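PDB 5O8R: L-lysine 6-monooxygenase involved in desferrioxamine biosynthesis from Erwinia amylovora CFBP1430, which catalyses the NADPH-dependent hydroxylation of the side-chain amine of L-lysine with FAD as cofactor, a reaction of desferrioxamine siderophore biosynthesis. Local coordinates for residues T196-G201 with L336-G341; N223-A228 with N298-S303. All coordinates share one frame; numbering follows the deposited sequence.

How the contacts relate
From the N terminus, segment 196-201 comes first, then 223-228, 298-303 and finally 336-341. Contact 2 closes an inner loop of about 70 residues, nested within the longer loop that contact 1 closes across about 135. Both belong to one five-stranded parallel sheet, in the order 177-178, 335-338, 194-198, 221-225, 297-300, so contact 1 joins the second strand to the third and contact 2 the fourth to the fifth. The centres lie 9 Å apart. Between them S200 OG meets T226 OG1 and W224 NE1 meets G199 O, both probable hydrogen bonds, and both contacts touch the same NADP molecule.

Contact 1 (T196-G201 with L336-G341); sequences TVLGSG and LVMATG. With NAP (NADP nicotinamide-adenine-dinucleotide phosphate), chain D.
A339 N donates to L198 O across 2.8 Å with an N-H...O angle of 152°, so the pairing runs one residue past the end of strand 336-338. Two further backbone bonds precede it: V337 N to T196 O (3.0 Å) and L198 N to V337 O (2.9 Å). Their alternation between the chains, with strand directions only 17° apart, identifies a parallel pairing. The V197 and V337 side chains lie side by side on one face, V197 CG2 being 4.2 Å from V337 CB, and helix 202-212 packs there, with A204 on V197 and I207 on V337. On the other face, where T196, L336 and M338 also lie, L198 has CG anti to its backbone N (chi1 -168°), beside the carbonyl carbon. Its CD2 branch then does most of the touching. The sulfur of M338, placed by the bend at chi2, lies alongside that methyl, L198 CD2 to M338 SD being 3.7 Å. T340 CG2 meets L198 CD2 at 3.8 Å. Beyond the strands, the sequence G199-S200-G201 leads directly into helix 202-212, with G201 as N-cap residue; this strand-turn-helix fits the GxGxxA pattern of Rossmann-type dinucleotide sites. The ligand supports that reading: S200 N donates to NADP O3B of the adenosine ribose at 2.8 Å, and S203 N, early in the helix, also binds the dinucleotide. G199 and T340 bring their CA atoms near the ribose ring oxygen O4B, while G201 and G341, without side chains, approach the oxygens of the nicotinamide-side phosphate. The L198 CD2 methyl that meets M338 and T340 also reaches the adenine, 3.7 Å from NADP C2A.

Contact 2 (N223-A228 with N298-S303); sequences NWITRA and NLFTHS. With NAP (NADP nicotinamide-adenine-dinucleotide phosphate), chain D.
Strand 223-225 and the weakly bonded strand 298-300 run in the same direction, their axes 1° apart and 4.5 Å from each other at closest approach. W224 anchors the pairing with both of its backbone polar atoms: its N donates to N298 O, and F300 N donates to W224 O at 2.7 Å. The next bond, T226 N to F300 O, is long, its donor well above the carbonyl plane. Past the strands the chains stay joined by S303 N to T226 O (2.8 Å) and by H302 N to A228 O (2.7 Å). At the start of the pairing, N298 ND2 donates to N223 OD1 at 2.7 Å. These two side chains lie side by side with amide planes 17° apart, and the acceptor sits in the amide plane of N298. On the same face I225 and F300 follow, I225 CG1 resting 3.9 Å from F300 CB. W224 and L299 occupy the other face, where the indole stacks on Y208 of helix 202-212. Strand 297-300 is the outermost of this parallel sheet within the chain, and the second subunit meets it there with its Q425 and T426. T226 OG1, with S200 as its other partner, accepts from A228 N in an ST turn, fixing the bend from which R227 departs. With CG anti to the backbone N (chi1 -159°), R227 brings one face of its guanidinium over the N7A edge of the adenine, CZ lying 3.5 Å from NADP N7A, tilted rather than stacked. R227 NH1 donates to O1X of the 2'-phosphate of the adenosine ribose at 3.0 Å. Because NAD lacks that phosphate, a guanidinium that binds it through NH1 while E304 holds NE in a salt bridge is consistent with the enzyme's use of NADPH.

Contact 1 (T196-G201 with L336-G341)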
loop_
_atom_site.group_PDB
_atom_site.type_symbol
_atom_site.label_atom_id
_atom_site.label_comp_id
_atom_site.label_asym_id
_atom_site.label_seq_id
_atom_site.Cartn_x
_atom_site.Cartn_y
_atom_site.Cartn_z
ATOM N N THR A 196 -12.777 29.303 -6.165
ATOM C CA THR A 196 -13.738 28.233 -6.275
ATOM C C THR A 196 -13.327 27.433 -7.448
ATOM O O THR A 196 -12.865 27.978 -8.406
ATOM C CB THR A 196 -15.107 28.836 -6.544
ATOM O OG1 THR A 196 -15.484 29.552 -5.382
ATOM C CG2 THR A 196 -16.133 27.803 -6.866
ATOM N N VAL A 197 -13.529 26.138 -7.393
ATOM C CA VAL A 197 -13.028 25.248 -8.414
ATOM C C VAL A 197 -14.201 24.501 -8.870
ATOM O O VAL A 197 -14.845 23.866 -8.062
ATOM C CB VAL A 197 -11.953 24.323 -7.862
ATOM C CG1 VAL A 197 -11.576 23.285 -8.875
ATOM C CG2 VAL A 197 -10.719 25.138 -7.556
ATOM N N LEU A 198 -14.511 24.626 -10.155
ATOM C CA LEU A 198 -15.779 24.170 -10.677
ATOM C C LEU A 198 -15.544 23.016 -11.627
ATOM O O LEU A 198 -14.812 23.154 -12.588
ATOM C CB LEU A 198 -16.477 25.316 -11.350
ATOM C CG LEU A 198 -17.911 24.864 -11.616
ATOM C CD1 LEU A 198 -18.935 25.801 -11.033
ATOM C CD2 LEU A 198 -18.130 24.733 -13.098
ATOM N N GLY A 199 -16.147 21.870 -11.335
ATOM C CA GLY A 199 -15.855 20.595 -12.038
ATOM C C GLY A 199 -15.127 19.621 -11.121
ATOM O O GLY A 199 -14.403 20.079 -10.241
ATOM N N SER A 200 -15.361 18.307 -11.274
ATOM C CA SER A 200 -14.769 17.308 -10.363
ATOM C C SER A 200 -14.050 16.166 -11.053
ATOM O O SER A 200 -13.903 15.072 -10.489
ATOM C CB SER A 200 -15.803 16.769 -9.363
ATOM O OG SER A 200 -16.864 16.097 -10.018
ATOM N N GLY A 201 -13.548 16.434 -12.241
ATOM C CA GLY A 201 -12.579 15.562 -12.813
ATOM C C GLY A 201 -11.204 15.668 -12.167
ATOM O O GLY A 201 -11.023 16.360 -11.163
ATOM N N LEU A 336 -12.107 32.043 -9.766
ATOM C CA LEU A 336 -12.926 31.001 -10.352
ATOM C C LEU A 336 -12.103 30.170 -11.356
ATOM O O LEU A 336 -11.669 30.694 -12.355
ATOM C CB LEU A 336 -14.140 31.587 -11.025
ATOM C CG LEU A 336 -14.880 30.520 -11.777
ATOM C CD1 LEU A 336 -15.337 29.421 -10.842
ATOM C CD2 LEU A 336 -16.101 31.126 -12.412
ATOM N N VAL A 337 -11.884 28.886 -11.063
ATOM C CA VAL A 337 -11.104 28.003 -11.894
ATOM C C VAL A 337 -12.113 27.078 -12.465
ATOM O O VAL A 337 -12.805 26.382 -11.722
ATOM C CB VAL A 337 -10.067 27.225 -11.103
ATOM C CG1 VAL A 337 -9.391 26.202 -11.976
ATOM C CG2 VAL A 337 -9.018 28.181 -10.540
ATOM N N MET A 338 -12.225 27.109 -13.790
ATOM C CA MET A 338 -13.258 26.403 -14.481
ATOM C C MET A 338 -12.631 25.114 -15.042
ATOM O O MET A 338 -11.971 25.124 -16.059
ATOM C CB MET A 338 -13.788 27.291 -15.553
ATOM C CG MET A 338 -15.024 26.698 -16.178
ATOM S SD MET A 338 -16.505 27.171 -15.299
ATOM C CE MET A 338 -16.365 28.950 -15.386
ATOM N N ALA A 339 -12.841 24.001 -14.343
ATOM C CA ALA A 339 -12.081 22.764 -14.541
ATOM C C ALA A 339 -13.032 21.809 -15.202
ATOM O O ALA A 339 -13.269 20.684 -14.730
ATOM C CB ALA A 339 -11.578 22.232 -13.191
ATOM N N THR A 340 -13.564 22.275 -16.320
ATOM C CA THR A 340 -14.734 21.657 -16.968
ATOM C C THR A 340 -14.383 20.892 -18.211
ATOM O O THR A 340 -15.278 20.400 -18.903
ATOM C CB THR A 340 -15.789 22.718 -17.326
ATOM O OG1 THR A 340 -15.166 23.842 -17.974
ATOM C CG2 THR A 340 -16.428 23.202 -16.070
ATOM N N GLY A 341 -13.088 20.789 -18.498
ATOM C CA GLY A 341 -12.625 19.869 -19.507
ATOM C C GLY A 341 -12.321 20.403 -20.896
ATOM O O GLY A 341 -11.843 21.541 -21.056
HETATM P PA NAP D . -13.544 16.196 -17.052
HETATM O O1A NAP D . -14.178 16.220 -18.461
HETATM O O2A NAP D . -13.661 14.962 -16.139
HETATM O O5B NAP D . -13.949 17.489 -16.177
HETATM C C5B NAP D . -15.294 17.930 -16.276
HETATM C C4B NAP D . -15.882 18.164 -14.912
HETATM O O4B NAP D . -16.547 19.388 -15.134
HETATM C C3B NAP D . -16.880 17.065 -14.482
HETATM O O3B NAP D . -16.907 16.768 -13.048
HETATM C C2B NAP D . -18.152 17.671 -15.066
HETATM O O2B NAP D . -19.377 17.139 -14.516
HETATM C C1B NAP D . -17.889 19.150 -14.785
HETATM N N9A NAP D . -18.832 20.083 -15.456
HETATM C C8A NAP D . -19.130 20.281 -16.774
HETATM N N7A NAP D . -20.115 21.239 -16.888
HETATM C C5A NAP D . -20.411 21.631 -15.641
HETATM C C6A NAP D . -21.330 22.568 -15.011
HETATM N N6A NAP D . -22.093 23.276 -15.820
HETATM N N1A NAP D . -21.379 22.690 -13.658
HETATM C C2A NAP D . -20.563 21.973 -12.835
HETATM N N3A NAP D . -19.671 21.070 -13.322
HETATM C C4A NAP D . -19.574 20.874 -14.691
HETATM O O3 NAP D . -12.006 16.507 -17.445
HETATM P PN NAP D . -10.769 17.139 -16.629
HETATM O O1N NAP D . -10.198 18.166 -17.560
HETATM O O2N NAP D . -11.169 17.563 -15.168
HETATM O O5D NAP D . -9.717 15.892 -16.742
HETATM C C5D NAP D . -10.093 14.531 -17.064
HETATM C C4D NAP D . -10.190 14.279 -18.581
HETATM O O4D NAP D . -8.856 14.409 -19.037
HETATM C C3D NAP D . -10.737 12.881 -18.971
HETATM O O3D NAP D . -11.751 12.829 -20.015
HETATM C C2D NAP D . -9.504 12.094 -19.362
HETATM O O2D NAP D . -9.586 11.550 -20.692
HETATM C C1D NAP D . -8.333 13.096 -19.231
HETATM N N1N NAP D . -7.313 12.814 -18.195
HETATM C C2N NAP D . -6.557 13.853 -17.727
HETATM C C3N NAP D . -5.545 13.597 -16.790
HETATM C C7N NAP D . -4.683 14.668 -16.215
HETATM O O7N NAP D . -3.485 14.399 -15.993
HETATM N N7N NAP D . -5.288 15.831 -15.952
HETATM C C4N NAP D . -5.312 12.296 -16.342
HETATM C C5N NAP D . -6.096 11.257 -16.831
HETATM C C6N NAP D . -7.083 11.538 -17.769
HETATM P P2B NAP D . -19.959 15.700 -14.977
HETATM O O1X NAP D . -21.453 15.782 -14.649
HETATM O O2X NAP D . -19.169 14.663 -14.186
HETATM O O3X NAP D . -19.630 15.635 -16.457
#

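Contact 2 (N223-A228 with N298-S303)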
loop_
_atom_site.group_PDB
_atom_site.type_symbol
_atom_site.label_atom_id
_atom_site.label_comp_id
_atom_site.label_asym_id
_atom_site.label_seq_id
_atom_site.Cartn_x
_atom_site.Cartn_y
_atom_site.Cartn_z
ATOM N N ASN A 223 -13.304 26.798 -2.216
ATOM C CA ASN A 223 -14.488 26.045 -2.522
ATOM C C ASN A 223 -14.278 25.118 -3.673
ATOM O O ASN A 223 -13.452 25.380 -4.501
ATOM C CB ASN A 223 -15.581 27.004 -2.886
ATOM C CG ASN A 223 -15.809 27.997 -1.803
ATOM O OD1 ASN A 223 -16.136 27.622 -0.692
ATOM N ND2 ASN A 223 -15.586 29.259 -2.092
ATOM N N TRP A 224 -15.069 24.051 -3.703
ATOM C CA TRP A 224 -15.109 23.088 -4.770
ATOM C C TRP A 224 -16.572 22.761 -5.046
ATOM O O TRP A 224 -17.281 22.402 -4.139
ATOM C CB TRP A 224 -14.357 21.816 -4.354
ATOM C CG TRP A 224 -14.006 20.882 -5.503
ATOM C CD1 TRP A 224 -14.381 21.003 -6.810
ATOM C CD2 TRP A 224 -13.235 19.698 -5.429
ATOM N NE1 TRP A 224 -13.874 20.004 -7.539
ATOM C CE2 TRP A 224 -13.166 19.174 -6.720
ATOM C CE3 TRP A 224 -12.587 19.026 -4.393
ATOM C CZ2 TRP A 224 -12.501 17.984 -7.011
ATOM C CZ3 TRP A 224 -11.892 17.838 -4.692
ATOM C CH2 TRP A 224 -11.863 17.335 -5.985
ATOM N N ILE A 225 -17.030 22.917 -6.280
ATOM C CA ILE A 225 -18.433 22.649 -6.630
ATOM C C ILE A 225 -18.422 21.874 -7.903
ATOM O O ILE A 225 -17.699 22.272 -8.815
ATOM C CB ILE A 225 -19.191 23.960 -6.964
ATOM C CG1 ILE A 225 -19.494 24.748 -5.711
ATOM C CG2 ILE A 225 -20.483 23.709 -7.750
ATOM C CD1 ILE A 225 -19.579 26.225 -5.972
ATOM N N THR A 226 -19.292 20.878 -8.015
ATOM C CA THR A 226 -19.425 20.105 -9.248
ATOM C C THR A 226 -20.844 19.581 -9.532
ATOM O O THR A 226 -21.657 19.448 -8.646
ATOM C CB THR A 226 -18.467 18.935 -9.226
ATOM O OG1 THR A 226 -18.723 18.092 -10.344
ATOM C CG2 THR A 226 -18.649 18.148 -7.952
ATOM N N ARG A 227 -21.103 19.283 -10.796
ATOM C CA ARG A 227 -22.394 18.761 -11.269
ATOM C C ARG A 227 -22.511 17.296 -10.855
ATOM O O ARG A 227 -23.612 16.799 -10.615
ATOM C CB ARG A 227 -22.481 18.870 -12.830
ATOM C CG ARG A 227 -23.886 18.842 -13.448
ATOM C CD ARG A 227 -23.964 18.095 -14.790
ATOM N NE ARG A 227 -23.700 18.946 -15.970
ATOM C CZ ARG A 227 -22.665 18.853 -16.825
ATOM N NH1 ARG A 227 -21.721 17.937 -16.683
ATOM N NH2 ARG A 227 -22.560 19.704 -17.850
ATOM N N ALA A 228 -21.352 16.624 -10.794
ATOM C CA ALA A 228 -21.260 15.202 -10.555
ATOM C C ALA A 228 -21.853 14.905 -9.220
ATOM O O ALA A 228 -21.887 15.773 -8.360
ATOM C CB ALA A 228 -19.809 14.744 -10.552
ATOM N N ASN A 298 -15.761 25.024 1.302
ATOM C CA ASN A 298 -17.034 24.384 0.993
ATOM C C ASN A 298 -16.852 23.523 -0.208
ATOM O O ASN A 298 -15.948 23.684 -1.000
ATOM C CB ASN A 298 -18.137 25.387 0.717
ATOM C CG ASN A 298 -18.251 26.435 1.811
ATOM O OD1 ASN A 298 -18.822 26.201 2.873
ATOM N ND2 ASN A 298 -17.661 27.570 1.574
ATOM N N LEU A 299 -17.684 22.536 -0.282
ATOM C CA LEU A 299 -17.546 21.500 -1.256
ATOM C C LEU A 299 -18.984 21.134 -1.568
ATOM O O LEU A 299 -19.712 20.700 -0.691
ATOM C CB LEU A 299 -16.789 20.320 -0.690
ATOM C CG LEU A 299 -15.306 20.502 -0.604
ATOM C CD1 LEU A 299 -14.883 20.931 0.765
ATOM C CD2 LEU A 299 -14.628 19.198 -0.872
ATOM N N PHE A 300 -19.425 21.365 -2.786
ATOM C CA PHE A 300 -20.772 21.013 -3.120
ATOM C C PHE A 300 -20.739 20.065 -4.242
ATOM O O PHE A 300 -19.749 19.949 -4.923
ATOM C CB PHE A 300 -21.535 22.229 -3.523
ATOM C CG PHE A 300 -21.890 23.113 -2.389
ATOM C CD1 PHE A 300 -23.077 22.933 -1.730
ATOM C CD2 PHE A 300 -21.053 24.154 -2.016
ATOM C CE1 PHE A 300 -23.421 23.778 -0.697
ATOM C CE2 PHE A 300 -21.387 25.015 -0.994
ATOM C CZ PHE A 300 -22.564 24.812 -0.318
ATOM N N THR A 301 -21.866 19.425 -4.454
ATOM C CA THR A 301 -21.937 18.260 -5.297
ATOM C C THR A 301 -23.385 18.201 -5.938
ATOM O O THR A 301 -24.269 18.980 -5.571
ATOM C CB THR A 301 -21.491 17.093 -4.392
ATOM O OG1 THR A 301 -21.266 15.939 -5.170
ATOM C CG2 THR A 301 -22.516 16.808 -3.240
ATOM N N HIS A 302 -23.622 17.358 -6.936
ATOM C CA HIS A 302 -24.909 17.380 -7.706
ATOM C C HIS A 302 -25.351 18.731 -8.284
ATOM O O HIS A 302 -26.541 18.911 -8.503
ATOM C CB HIS A 302 -26.104 16.848 -6.887
ATOM C CG HIS A 302 -25.993 15.418 -6.480
ATOM N ND1 HIS A 302 -25.614 15.040 -5.206
ATOM C CD2 HIS A 302 -26.225 14.273 -7.172
ATOM C CE1 HIS A 302 -25.648 13.721 -5.120
ATOM N NE2 HIS A 302 -25.994 13.232 -6.301
ATOM N N SER A 303 -24.434 19.667 -8.527
ATOM C CA SER A 303 -24.790 21.075 -8.837
ATOM C C SER A 303 -24.316 21.586 -10.222
ATOM O O SER A 303 -23.119 21.862 -10.456
ATOM C CB SER A 303 -24.273 22.028 -7.754
ATOM O OG SER A 303 -24.525 21.537 -6.465
HETATM P PA NAP D . -13.544 16.196 -17.052
HETATM O O1A NAP D . -14.178 16.220 -18.461
HETATM O O2A NAP D . -13.661 14.962 -16.139
HETATM O O5B NAP D . -13.949 17.489 -16.177
HETATM C C5B NAP D . -15.294 17.930 -16.276
HETATM C C4B NAP D . -15.882 18.164 -14.912
HETATM O O4B NAP D . -16.547 19.388 -15.134
HETATM C C3B NAP D . -16.880 17.065 -14.482
HETATM O O3B NAP D . -16.907 16.768 -13.048
HETATM C C2B NAP D . -18.152 17.671 -15.066
HETATM O O2B NAP D . -19.377 17.139 -14.516
HETATM C C1B NAP D . -17.889 19.150 -14.785
HETATM N N9A NAP D . -18.832 20.083 -15.456
HETATM C C8A NAP D . -19.130 20.281 -16.774
HETATM N N7A NAP D . -20.115 21.239 -16.888
HETATM C C5A NAP D . -20.411 21.631 -15.641
HETATM C C6A NAP D . -21.330 22.568 -15.011
HETATM N N6A NAP D . -22.093 23.276 -15.820
HETATM N N1A NAP D . -21.379 22.690 -13.658
HETATM C C2A NAP D . -20.563 21.973 -12.835
HETATM N N3A NAP D . -19.671 21.070 -13.322
HETATM C C4A NAP D . -19.574 20.874 -14.691
HETATM O O3 NAP D . -12.006 16.507 -17.445
HETATM P PN NAP D . -10.769 17.139 -16.629
HETATM O O1N NAP D . -10.198 18.166 -17.560
HETATM O O2N NAP D . -11.169 17.563 -15.168
HETATM O O5D NAP D . -9.717 15.892 -16.742
HETATM C C5D NAP D . -10.093 14.531 -17.064
HETATM C C4D NAP D . -10.190 14.279 -18.581
HETATM O O4D NAP D . -8.856 14.409 -19.037
HETATM C C3D NAP D . -10.737 12.881 -18.971
HETATM O O3D NAP D . -11.751 12.829 -20.015
HETATM C C2D NAP D . -9.504 12.094 -19.362
HETATM O O2D NAP D . -9.586 11.550 -20.692
HETATM C C1D NAP D . -8.333 13.096 -19.231
HETATM N N1N NAP D . -7.313 12.814 -18.195
HETATM C C2N NAP D . -6.557 13.853 -17.727
HETATM C C3N NAP D . -5.545 13.597 -16.790
HETATM C C7N NAP D . -4.683 14.668 -16.215
HETATM O O7N NAP D . -3.485 14.399 -15.993
HETATM N N7N NAP D . -5.288 15.831 -15.952
HETATM C C4N NAP D . -5.312 12.296 -16.342
HETATM C C5N NAP D . -6.096 11.257 -16.831
HETATM C C6N NAP D . -7.083 11.538 -17.769
HETATM P P2B NAP D . -19.959 15.700 -14.977
HETATM O O1X NAP D . -21.453 15.782 -14.649
HETATM O O2X NAP D . -19.169 14.663 -14.186
HETATM O O3X NAP D . -19.630 15.635 -16.457
#